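Long-range contacts in integral membrane indolylacetylinositol arabinosyltransferase EmbB (Mycolicibacterium smegmatis MC2 155, PDB 7BVC), which probably transfers arabinose units to build the arabinan of the mycobacterial cell-wall arabinogalactan, as a membrane-embedded arabinosyltransferase: residues Trp58-Ala69 with Val190-Pro201; Arg213-Lys222 with Phe480-Glu490. All blocks are in the same frame, centred on the assembly; numbering follows the deposited sequence.

Contact 1: residues Trp58-Ala69 with Val190-Pro201; sequences WPQQGRLDNVTA and VGVFTDLTGPAP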
loop_
_atom_site.group_PDB
_atom_site.type_symbol
_atom_site.label_atom_id
_atom_site.label_comp_id
_atom_site.label_asym_id
_atom_site.label_seq_id
_atom_site.Cartn_x
_atom_site.Cartn_y
_atom_site.Cartn_z
ATOM N N TRP B 58 43.554 -11.309 -22.607
ATOM C CA TRP B 58 43.292 -10.590 -23.861
ATOM C C TRP B 58 44.593 -10.049 -24.405
ATOM O O TRP B 58 45.017 -9.077 -23.942
ATOM C CB TRP B 58 42.285 -9.484 -23.625
ATOM C CG TRP B 58 42.049 -8.630 -24.825
ATOM C CD1 TRP B 58 41.331 -8.939 -25.935
ATOM C CD2 TRP B 58 42.526 -7.295 -25.012
ATOM N NE1 TRP B 58 41.347 -7.895 -26.802
ATOM C CE2 TRP B 58 42.061 -6.873 -26.256
ATOM C CE3 TRP B 58 43.302 -6.426 -24.250
ATOM C CZ2 TRP B 58 42.354 -5.616 -26.747
ATOM C CZ3 TRP B 58 43.576 -5.177 -24.727
ATOM C CH2 TRP B 58 43.112 -4.783 -25.966
ATOM N N PRO B 59 45.198 -10.610 -25.453
ATOM C CA PRO B 59 44.704 -10.466 -26.798
ATOM C C PRO B 59 44.326 -11.730 -27.594
ATOM O O PRO B 59 44.214 -11.633 -28.751
ATOM C CB PRO B 59 45.916 -9.694 -27.309
ATOM C CG PRO B 59 47.070 -10.399 -26.671
ATOM C CD PRO B 59 46.521 -11.142 -25.474
ATOM N N GLN B 60 44.122 -12.865 -26.942
ATOM C CA GLN B 60 43.674 -14.148 -27.548
ATOM C C GLN B 60 44.644 -14.750 -28.580
ATOM O O GLN B 60 45.147 -15.851 -28.343
ATOM C CB GLN B 60 42.242 -14.042 -28.063
ATOM C CG GLN B 60 41.319 -13.252 -27.159
ATOM C CD GLN B 60 40.882 -14.084 -25.992
ATOM O OE1 GLN B 60 41.480 -15.079 -25.676
ATOM N NE2 GLN B 60 39.845 -13.670 -25.322
ATOM N N GLN B 61 44.922 -14.074 -29.683
ATOM C CA GLN B 61 45.744 -14.650 -30.744
ATOM C C GLN B 61 46.573 -13.569 -31.424
ATOM O O GLN B 61 46.670 -13.501 -32.651
ATOM C CB GLN B 61 44.878 -15.386 -31.763
ATOM C CG GLN B 61 44.010 -16.487 -31.168
ATOM C CD GLN B 61 44.818 -17.637 -30.602
ATOM O OE1 GLN B 61 45.996 -17.805 -30.921
ATOM N NE2 GLN B 61 44.188 -18.438 -29.752
ATOM N N GLY B 62 47.190 -12.705 -30.621
ATOM C CA GLY B 62 48.034 -11.659 -31.165
ATOM C C GLY B 62 47.311 -10.650 -32.026
ATOM O O GLY B 62 47.948 -9.974 -32.839
ATOM N N ARG B 63 45.996 -10.525 -31.874
ATOM C CA ARG B 63 45.202 -9.575 -32.637
ATOM C C ARG B 63 44.413 -8.710 -31.669
ATOM O O ARG B 63 43.760 -9.229 -30.759
ATOM C CB ARG B 63 44.257 -10.291 -33.607
ATOM C CG ARG B 63 43.716 -11.612 -33.087
ATOM C CD ARG B 63 42.800 -12.266 -34.109
ATOM N NE ARG B 63 42.498 -13.655 -33.770
ATOM C CZ ARG B 63 41.484 -14.031 -32.999
ATOM N NH1 ARG B 63 40.671 -13.122 -32.478
ATOM N NH2 ARG B 63 41.284 -15.318 -32.744
ATOM N N LEU B 64 44.470 -7.397 -31.869
ATOM C CA LEU B 64 43.812 -6.449 -30.973
ATOM C C LEU B 64 42.354 -6.222 -31.364
ATOM O O LEU B 64 41.907 -5.091 -31.551
ATOM C CB LEU B 64 44.585 -5.138 -30.951
ATOM C CG LEU B 64 45.962 -5.190 -30.288
ATOM C CD1 LEU B 64 46.669 -3.853 -30.409
ATOM C CD2 LEU B 64 45.835 -5.600 -28.834
ATOM N N ASP B 65 41.602 -7.309 -31.485
ATOM C CA ASP B 65 40.181 -7.234 -31.781
ATOM C C ASP B 65 39.379 -7.222 -30.486
ATOM O O ASP B 65 39.792 -7.793 -29.473
ATOM C CB ASP B 65 39.743 -8.409 -32.654
ATOM C CG ASP B 65 40.430 -8.419 -34.005
ATOM O OD1 ASP B 65 40.836 -7.335 -34.475
ATOM O OD2 ASP B 65 40.561 -9.509 -34.599
ATOM N N ASN B 66 38.226 -6.562 -30.529
ATOM C CA ASN B 66 37.354 -6.508 -29.367
ATOM C C ASN B 66 36.884 -7.910 -28.989
ATOM O O ASN B 66 36.911 -8.843 -29.794
ATOM C CB ASN B 66 36.152 -5.604 -29.637
ATOM C CG ASN B 66 36.555 -4.176 -29.937
ATOM O OD1 ASN B 66 37.554 -3.680 -29.420
ATOM N ND2 ASN B 66 35.774 -3.503 -30.771
ATOM N N VAL B 67 36.451 -8.052 -27.741
ATOM C CA VAL B 67 36.033 -9.340 -27.199
ATOM C C VAL B 67 34.822 -9.117 -26.304
ATOM O O VAL B 67 34.758 -8.129 -25.567
ATOM C CB VAL B 67 37.186 -10.019 -26.428
ATOM C CG1 VAL B 67 36.662 -11.072 -25.477
ATOM C CG2 VAL B 67 38.177 -10.643 -27.395
ATOM N N THR B 68 33.853 -10.025 -26.379
ATOM C CA THR B 68 32.671 -9.982 -25.529
ATOM C C THR B 68 32.640 -11.215 -24.635
ATOM O O THR B 68 32.935 -12.328 -25.087
ATOM C CB THR B 68 31.391 -9.869 -26.366
ATOM O OG1 THR B 68 30.274 -9.603 -25.509
ATOM C CG2 THR B 68 31.129 -11.130 -27.172
ATOM N N ALA B 69 32.327 -11.006 -23.357
ATOM C CA ALA B 69 32.228 -12.078 -22.376
ATOM C C ALA B 69 31.440 -11.591 -21.168
ATOM O O ALA B 69 32.019 -11.360 -20.101
ATOM C CB ALA B 69 33.616 -12.556 -21.949
ATOM N N VAL B 190 32.047 -6.771 -19.136
ATOM C CA VAL B 190 31.273 -7.270 -20.268
ATOM C C VAL B 190 32.158 -7.783 -21.390
ATOM O O VAL B 190 31.764 -8.717 -22.113
ATOM C CB VAL B 190 30.319 -6.167 -20.786
ATOM C CG1 VAL B 190 29.814 -6.468 -22.182
ATOM C CG2 VAL B 190 29.154 -5.988 -19.830
ATOM N N GLY B 191 33.369 -7.259 -21.536
ATOM C CA GLY B 191 34.321 -7.770 -22.508
ATOM C C GLY B 191 35.633 -7.037 -22.369
ATOM O O GLY B 191 36.003 -6.600 -21.275
ATOM N N VAL B 192 36.335 -6.907 -23.492
ATOM C CA VAL B 192 37.513 -6.053 -23.590
ATOM C C VAL B 192 37.401 -5.303 -24.911
ATOM O O VAL B 192 37.420 -5.922 -25.982
ATOM C CB VAL B 192 38.834 -6.829 -23.522
ATOM C CG1 VAL B 192 39.986 -5.853 -23.418
ATOM C CG2 VAL B 192 38.847 -7.785 -22.342
ATOM N N PHE B 193 37.276 -3.980 -24.838
ATOM C CA PHE B 193 37.040 -3.138 -26.004
ATOM C C PHE B 193 38.115 -2.066 -26.063
ATOM O O PHE B 193 38.174 -1.195 -25.189
ATOM C CB PHE B 193 35.651 -2.497 -25.946
ATOM C CG PHE B 193 34.539 -3.477 -25.719
ATOM C CD1 PHE B 193 33.964 -4.152 -26.781
ATOM C CD2 PHE B 193 34.065 -3.721 -24.444
ATOM C CE1 PHE B 193 32.939 -5.051 -26.573
ATOM C CE2 PHE B 193 33.042 -4.620 -24.231
ATOM C CZ PHE B 193 32.479 -5.284 -25.296
ATOM N N THR B 194 38.953 -2.122 -27.090
ATOM C CA THR B 194 40.047 -1.183 -27.280
ATOM C C THR B 194 39.767 -0.296 -28.490
ATOM O O THR B 194 38.720 -0.390 -29.133
ATOM C CB THR B 194 41.369 -1.930 -27.454
ATOM O OG1 THR B 194 42.448 -0.990 -27.516
ATOM C CG2 THR B 194 41.345 -2.744 -28.736
ATOM N N ASP B 195 40.728 0.579 -28.795
ATOM C CA ASP B 195 40.685 1.376 -30.007
ATOM C C ASP B 195 41.909 1.178 -30.888
ATOM O O ASP B 195 41.996 1.805 -31.948
ATOM C CB ASP B 195 40.542 2.867 -29.670
ATOM C CG ASP B 195 39.094 3.299 -29.550
ATOM O OD1 ASP B 195 38.227 2.425 -29.356
ATOM O OD2 ASP B 195 38.825 4.514 -29.650
ATOM N N LEU B 196 42.854 0.334 -30.481
ATOM C CA LEU B 196 44.023 0.044 -31.292
ATOM C C LEU B 196 43.662 -0.958 -32.387
ATOM O O LEU B 196 42.522 -1.419 -32.494
ATOM C CB LEU B 196 45.158 -0.483 -30.418
ATOM C CG LEU B 196 45.319 0.151 -29.035
ATOM C CD1 LEU B 196 46.328 -0.623 -28.209
ATOM C CD2 LEU B 196 45.735 1.603 -29.159
ATOM N N THR B 197 44.649 -1.307 -33.206
ATOM C CA THR B 197 44.440 -2.260 -34.286
ATOM C C THR B 197 45.792 -2.760 -34.771
ATOM O O THR B 197 46.833 -2.153 -34.504
ATOM C CB THR B 197 43.653 -1.640 -35.447
ATOM O OG1 THR B 197 43.316 -2.658 -36.397
ATOM C CG2 THR B 197 44.478 -0.562 -36.136
ATOM N N GLY B 198 45.760 -3.880 -35.486
ATOM C CA GLY B 198 46.956 -4.468 -36.033
ATOM C C GLY B 198 47.536 -5.537 -35.131
ATOM O O GLY B 198 46.824 -6.181 -34.355
ATOM N N PRO B 199 48.846 -5.748 -35.220
ATOM C CA PRO B 199 49.497 -6.730 -34.346
ATOM C C PRO B 199 49.626 -6.206 -32.924
ATOM O O PRO B 199 49.942 -5.036 -32.694
ATOM C CB PRO B 199 50.871 -6.923 -34.997
ATOM C CG PRO B 199 51.132 -5.627 -35.685
ATOM C CD PRO B 199 49.795 -5.126 -36.160
ATOM N N ALA B 200 49.375 -7.092 -31.967
ATOM C CA ALA B 200 49.413 -6.698 -30.568
ATOM C C ALA B 200 50.853 -6.455 -30.123
ATOM O O ALA B 200 51.748 -7.241 -30.454
ATOM C CB ALA B 200 48.771 -7.772 -29.691
ATOM N N PRO B 201 51.112 -5.380 -29.373
ATOM C CA PRO B 201 52.470 -5.144 -28.869
ATOM C C PRO B 201 52.859 -6.148 -27.798
ATOM O O PRO B 201 52.047 -6.993 -27.406
ATOM C CB PRO B 201 52.391 -3.721 -28.304
ATOM C CG PRO B 201 50.963 -3.556 -27.928
ATOM C CD PRO B 201 50.178 -4.320 -28.959
#
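V67 and V192 form an antiparallel hydrogen-bonded pair, V67 N reaching V192 O and V192 N reaching V67 O, both at 2.9 Å, and the ladder runs on through the close T68-G191 pair to a bond from A69 N to V190 O at 2.7 Å. Beyond this short ladder the two chains run on as loops, and side chains take over the pairing. The indole of W58 is the centrepiece: CG1 of V192 sits over the middle of its six-membered ring in a CH-pi contact, 3.5 Å from the centroid. The methyl CG2 of T194 meets the same indole at its edge, 3.6 Å from CZ2. A nearly straight bond (174°) from W58 NE1 to D65 O, lying in the ring plane, fixes the rotation of the indole. N66 continues the ladder by side chain, its OD1 accepting the backbone N of T194 at 3.1 Å. With its CG anti to the carbonyl carbon (chi1 -61°), the amide is brought across the F193 side chain at about a right angle. Farther along, L64 drives its branches apart: CD1 packs on CB of L196 (3.7 Å) and CD of P201, while CD2 meets CB of A200. A weak bond from A200 N to G62 O closes this end. Both segments belong to the concanavalin-like domain, but strand 1058-1059 of the C-terminal region completes their sheet, parallel to the central strand 67-68; strand 97-100 touches W58 through F99 and receives T194 OG1 at V98 O, and helix 1024-1027 lies against T68, V190 and F193.

Contact 2: residues Arg213-Lys222 with Phe480-Glu490; sequences RFTTHPTALK and FADQTIATVLE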
loop_
_atom_site.group_PDB
_atom_site.type_symbol
_atom_site.label_atom_id
_atom_site.label_comp_id
_atom_site.label_asym_id
_atom_site.label_seq_id
_atom_site.Cartn_x
_atom_site.Cartn_y
_atom_site.Cartn_z
ATOM N N ARG B 213 31.981 -19.808 -8.268
ATOM C CA ARG B 213 32.000 -20.421 -6.949
ATOM C C ARG B 213 30.812 -21.330 -6.686
ATOM O O ARG B 213 30.851 -22.101 -5.722
ATOM C CB ARG B 213 32.057 -19.341 -5.859
ATOM C CG ARG B 213 30.765 -18.577 -5.673
ATOM C CD ARG B 213 30.807 -17.736 -4.414
ATOM N NE ARG B 213 31.871 -16.742 -4.464
ATOM C CZ ARG B 213 32.209 -15.957 -3.447
ATOM N NH1 ARG B 213 31.563 -16.053 -2.293
ATOM N NH2 ARG B 213 33.192 -15.081 -3.582
ATOM N N PHE B 214 29.762 -21.262 -7.500
ATOM C CA PHE B 214 28.624 -22.158 -7.381
ATOM C C PHE B 214 28.702 -23.338 -8.341
ATOM O O PHE B 214 27.834 -24.212 -8.301
ATOM C CB PHE B 214 27.319 -21.393 -7.615
ATOM C CG PHE B 214 27.212 -20.117 -6.833
ATOM C CD1 PHE B 214 26.956 -20.141 -5.474
ATOM C CD2 PHE B 214 27.353 -18.892 -7.459
ATOM C CE1 PHE B 214 26.852 -18.968 -4.754
ATOM C CE2 PHE B 214 27.250 -17.717 -6.743
ATOM C CZ PHE B 214 26.999 -17.756 -5.390
ATOM N N THR B 215 29.723 -23.384 -9.198
ATOM C CA THR B 215 29.883 -24.460 -10.174
ATOM C C THR B 215 30.842 -25.495 -9.597
ATOM O O THR B 215 32.032 -25.530 -9.910
ATOM C CB THR B 215 30.382 -23.909 -11.504
ATOM O OG1 THR B 215 29.682 -22.698 -11.815
ATOM C CG2 THR B 215 30.155 -24.918 -12.614
ATOM N N THR B 216 30.305 -26.351 -8.734
ATOM C CA THR B 216 31.068 -27.400 -8.077
ATOM C C THR B 216 30.413 -28.753 -8.320
ATOM O O THR B 216 29.300 -28.849 -8.842
ATOM C CB THR B 216 31.185 -27.140 -6.567
ATOM O OG1 THR B 216 29.897 -27.265 -5.954
ATOM C CG2 THR B 216 31.734 -25.748 -6.299
ATOM N N HIS B 217 31.127 -29.812 -7.932
ATOM C CA HIS B 217 30.622 -31.174 -7.996
ATOM C C HIS B 217 31.315 -31.975 -6.905
ATOM O O HIS B 217 32.525 -31.809 -6.702
ATOM C CB HIS B 217 30.858 -31.822 -9.364
ATOM C CG HIS B 217 32.301 -32.052 -9.690
ATOM N ND1 HIS B 217 32.987 -33.173 -9.273
ATOM C CD2 HIS B 217 33.185 -31.310 -10.397
ATOM C CE1 HIS B 217 34.233 -33.109 -9.708
ATOM N NE2 HIS B 217 34.379 -31.989 -10.393
ATOM N N PRO B 218 30.592 -32.838 -6.195
ATOM C CA PRO B 218 31.173 -33.501 -5.024
ATOM C C PRO B 218 32.273 -34.479 -5.405
ATOM O O PRO B 218 32.392 -34.919 -6.550
ATOM C CB PRO B 218 29.978 -34.228 -4.404
ATOM C CG PRO B 218 29.085 -34.499 -5.558
ATOM C CD PRO B 218 29.223 -33.308 -6.467
ATOM N N THR B 219 33.088 -34.813 -4.410
ATOM C CA THR B 219 34.189 -35.745 -4.585
ATOM C C THR B 219 33.729 -37.156 -4.228
ATOM O O THR B 219 32.543 -37.409 -3.999
ATOM C CB THR B 219 35.388 -35.312 -3.746
ATOM O OG1 THR B 219 34.968 -35.078 -2.398
ATOM C CG2 THR B 219 35.991 -34.041 -4.304
ATOM N N ALA B 220 34.670 -38.101 -4.179
ATOM C CA ALA B 220 34.326 -39.469 -3.811
ATOM C C ALA B 220 33.939 -39.575 -2.343
ATOM O O ALA B 220 33.084 -40.394 -1.988
ATOM C CB ALA B 220 35.491 -40.405 -4.123
ATOM N N LEU B 221 34.548 -38.760 -1.483
ATOM C CA LEU B 221 34.233 -38.810 -0.061
ATOM C C LEU B 221 32.820 -38.304 0.205
ATOM O O LEU B 221 32.049 -38.939 0.937
ATOM C CB LEU B 221 35.256 -37.994 0.726
ATOM C CG LEU B 221 35.353 -38.266 2.226
ATOM C CD1 LEU B 221 35.796 -39.695 2.476
ATOM C CD2 LEU B 221 36.312 -37.285 2.876
ATOM N N LYS B 222 32.460 -37.163 -0.385
ATOM C CA LYS B 222 31.127 -36.607 -0.203
ATOM C C LYS B 222 30.044 -37.445 -0.867
ATOM O O LYS B 222 28.865 -37.267 -0.546
ATOM C CB LYS B 222 31.078 -35.176 -0.743
ATOM C CG LYS B 222 30.013 -34.306 -0.100
ATOM C CD LYS B 222 29.864 -32.984 -0.828
ATOM C CE LYS B 222 28.826 -32.105 -0.155
ATOM N NZ LYS B 222 28.476 -30.925 -0.988
ATOM N N PHE B 480 22.188 -30.598 0.414
ATOM C CA PHE B 480 23.594 -30.256 0.214
ATOM C C PHE B 480 24.296 -31.244 -0.705
ATOM O O PHE B 480 25.464 -31.581 -0.492
ATOM C CB PHE B 480 24.308 -30.171 1.557
ATOM C CG PHE B 480 23.903 -28.985 2.381
ATOM C CD1 PHE B 480 24.445 -27.738 2.134
ATOM C CD2 PHE B 480 22.977 -29.118 3.396
ATOM C CE1 PHE B 480 24.073 -26.648 2.888
ATOM C CE2 PHE B 480 22.601 -28.029 4.155
ATOM C CZ PHE B 480 23.150 -26.793 3.899
ATOM N N ALA B 481 23.600 -31.727 -1.735
ATOM C CA ALA B 481 24.221 -32.659 -2.671
ATOM C C ALA B 481 25.216 -31.945 -3.575
ATOM O O ALA B 481 26.363 -32.382 -3.721
ATOM C CB ALA B 481 23.146 -33.362 -3.498
ATOM N N ASP B 482 24.796 -30.842 -4.193
ATOM C CA ASP B 482 25.667 -30.070 -5.069
ATOM C C ASP B 482 26.255 -28.836 -4.402
ATOM O O ASP B 482 27.390 -28.461 -4.713
ATOM C CB ASP B 482 24.905 -29.642 -6.329
ATOM C CG ASP B 482 25.828 -29.211 -7.454
ATOM O OD1 ASP B 482 26.384 -30.093 -8.140
ATOM O OD2 ASP B 482 25.996 -27.991 -7.657
ATOM N N GLN B 483 25.524 -28.205 -3.492
ATOM C CA GLN B 483 25.937 -26.936 -2.912
ATOM C C GLN B 483 26.801 -27.184 -1.673
ATOM O O GLN B 483 27.219 -28.312 -1.402
ATOM C CB GLN B 483 24.705 -26.078 -2.610
ATOM C CG GLN B 483 24.192 -25.304 -3.811
ATOM C CD GLN B 483 25.290 -24.539 -4.518
ATOM O OE1 GLN B 483 26.060 -23.813 -3.890
ATOM N NE2 GLN B 483 25.372 -24.703 -5.832
ATOM N N THR B 484 27.070 -26.125 -0.912
ATOM C CA THR B 484 27.973 -26.169 0.227
ATOM C C THR B 484 27.513 -25.108 1.218
ATOM O O THR B 484 26.887 -24.116 0.838
ATOM C CB THR B 484 29.425 -25.950 -0.229
ATOM O OG1 THR B 484 29.853 -27.076 -1.004
ATOM C CG2 THR B 484 30.368 -25.787 0.939
ATOM N N ILE B 485 27.814 -25.330 2.501
ATOM C CA ILE B 485 27.346 -24.417 3.542
ATOM C C ILE B 485 27.889 -23.008 3.332
ATOM O O ILE B 485 27.205 -22.021 3.629
ATOM C CB ILE B 485 27.703 -24.971 4.938
ATOM C CG1 ILE B 485 26.974 -24.186 6.031
ATOM C CG2 ILE B 485 29.205 -24.957 5.170
ATOM C CD1 ILE B 485 25.474 -24.333 5.986
ATOM N N ALA B 486 29.105 -22.883 2.793
ATOM C CA ALA B 486 29.675 -21.561 2.555
ATOM C C ALA B 486 28.929 -20.831 1.444
ATOM O O ALA B 486 28.581 -19.653 1.586
ATOM C CB ALA B 486 31.160 -21.686 2.217
ATOM N N THR B 487 28.675 -21.517 0.328
ATOM C CA THR B 487 27.930 -20.894 -0.758
ATOM C C THR B 487 26.486 -20.623 -0.359
ATOM O O THR B 487 25.902 -19.623 -0.793
ATOM C CB THR B 487 27.978 -21.774 -2.005
ATOM O OG1 THR B 487 27.126 -22.910 -1.822
ATOM C CG2 THR B 487 29.395 -22.252 -2.261
ATOM N N VAL B 488 25.904 -21.481 0.478
ATOM C CA VAL B 488 24.556 -21.232 0.975
ATOM C C VAL B 488 24.532 -19.976 1.834
ATOM O O VAL B 488 23.637 -19.133 1.699
ATOM C CB VAL B 488 24.037 -22.460 1.744
ATOM C CG1 VAL B 488 22.875 -22.074 2.640
ATOM C CG2 VAL B 488 23.622 -23.552 0.777
ATOM N N LEU B 489 25.518 -19.821 2.721
ATOM C CA LEU B 489 25.592 -18.616 3.541
ATOM C C LEU B 489 25.784 -17.374 2.682
ATOM O O LEU B 489 25.167 -16.334 2.937
ATOM C CB LEU B 489 26.724 -18.743 4.560
ATOM C CG LEU B 489 26.462 -19.655 5.759
ATOM C CD1 LEU B 489 27.711 -19.783 6.613
ATOM C CD2 LEU B 489 25.300 -19.134 6.582
ATOM N N GLU B 490 26.629 -17.463 1.652
ATOM C CA GLU B 490 26.861 -16.310 0.786
ATOM C C GLU B 490 25.596 -15.917 0.032
ATOM O O GLU B 490 25.245 -14.731 -0.040
ATOM C CB GLU B 490 27.992 -16.610 -0.195
ATOM C CG GLU B 490 28.312 -15.471 -1.144
ATOM C CD GLU B 490 28.960 -14.295 -0.442
ATOM O OE1 GLU B 490 28.707 -13.143 -0.853
ATOM O OE2 GLU B 490 29.720 -14.520 0.522
#
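K222 reaches across to the loop 480-484 with its chain fully extended beyond CG, and its NZ donates to the carbonyl of F480 at 3.1 Å. CG lies anti to the backbone N (chi1 -155°), and the straight chain carries NZ to the loop. The ammonium approaches F480 O tilted from the carbonyl plane, and the Q483 carbonyl oxygen lies 2.9 Å from the same NZ, so the positive charge sits near two backbone oxygens. The ring carbons of P218 pack against the carbonyl oxygen of A481, CG nearest, and T216 OG1 stands 3.0 Å from the D482 carbonyl oxygen.

At the other end, the F214 ring and the T487 side chain slide past each other in opposite directions, T487 CB lying 4.0 Å from F214 CD1 in an oblique approach. Q483 comes to the edge of this ring: its OE1 is near the ring plane, and the amide is turned 49° against the phenyl. The opposing segment is not the only cover of F214, since CG of its own neighbour R213 lies over the centre of one ring face. From there the R213 chain, bent at chi3, carries NH1 to E490, whose carboxylate is turned 69° from the guanidinium; their salt bridge is long, NH1 to OE2 at 3.7 Å. Each charge has a stronger partner elsewhere, G1076 O for R213 and R493 for E490.

Such packing joins a beta strand to the membrane domain: edge strand 216-218, paired with 49-55 and leading into helix 220-224, lies against the loop 481-482, while R213 and F214 just before it pack on the first turns of helix 485-497, in a protein whose transmembrane part belongs to the GT-C clan.

The two contacts follow one another along the chain: contact 1 joins strands and loops within the concanavalin-like domain before contact 2 begins where the chain passes into the membrane-embedded part. Their centres are 35 Å apart and their nearest atoms about 14 Å, so they do not touch. The far C-terminal region reaches the sheets of both: the two strands of contact 1 share a sheet with 1058-1059, whereas strand 216-218 of contact 2 pairs with 49-55, whose other neighbour is 1063-1068. Contact 2 is also placed relative to the drug site: the side chain of Q483 lies about 14 Å from the bound ethambutol, too far for direct contact.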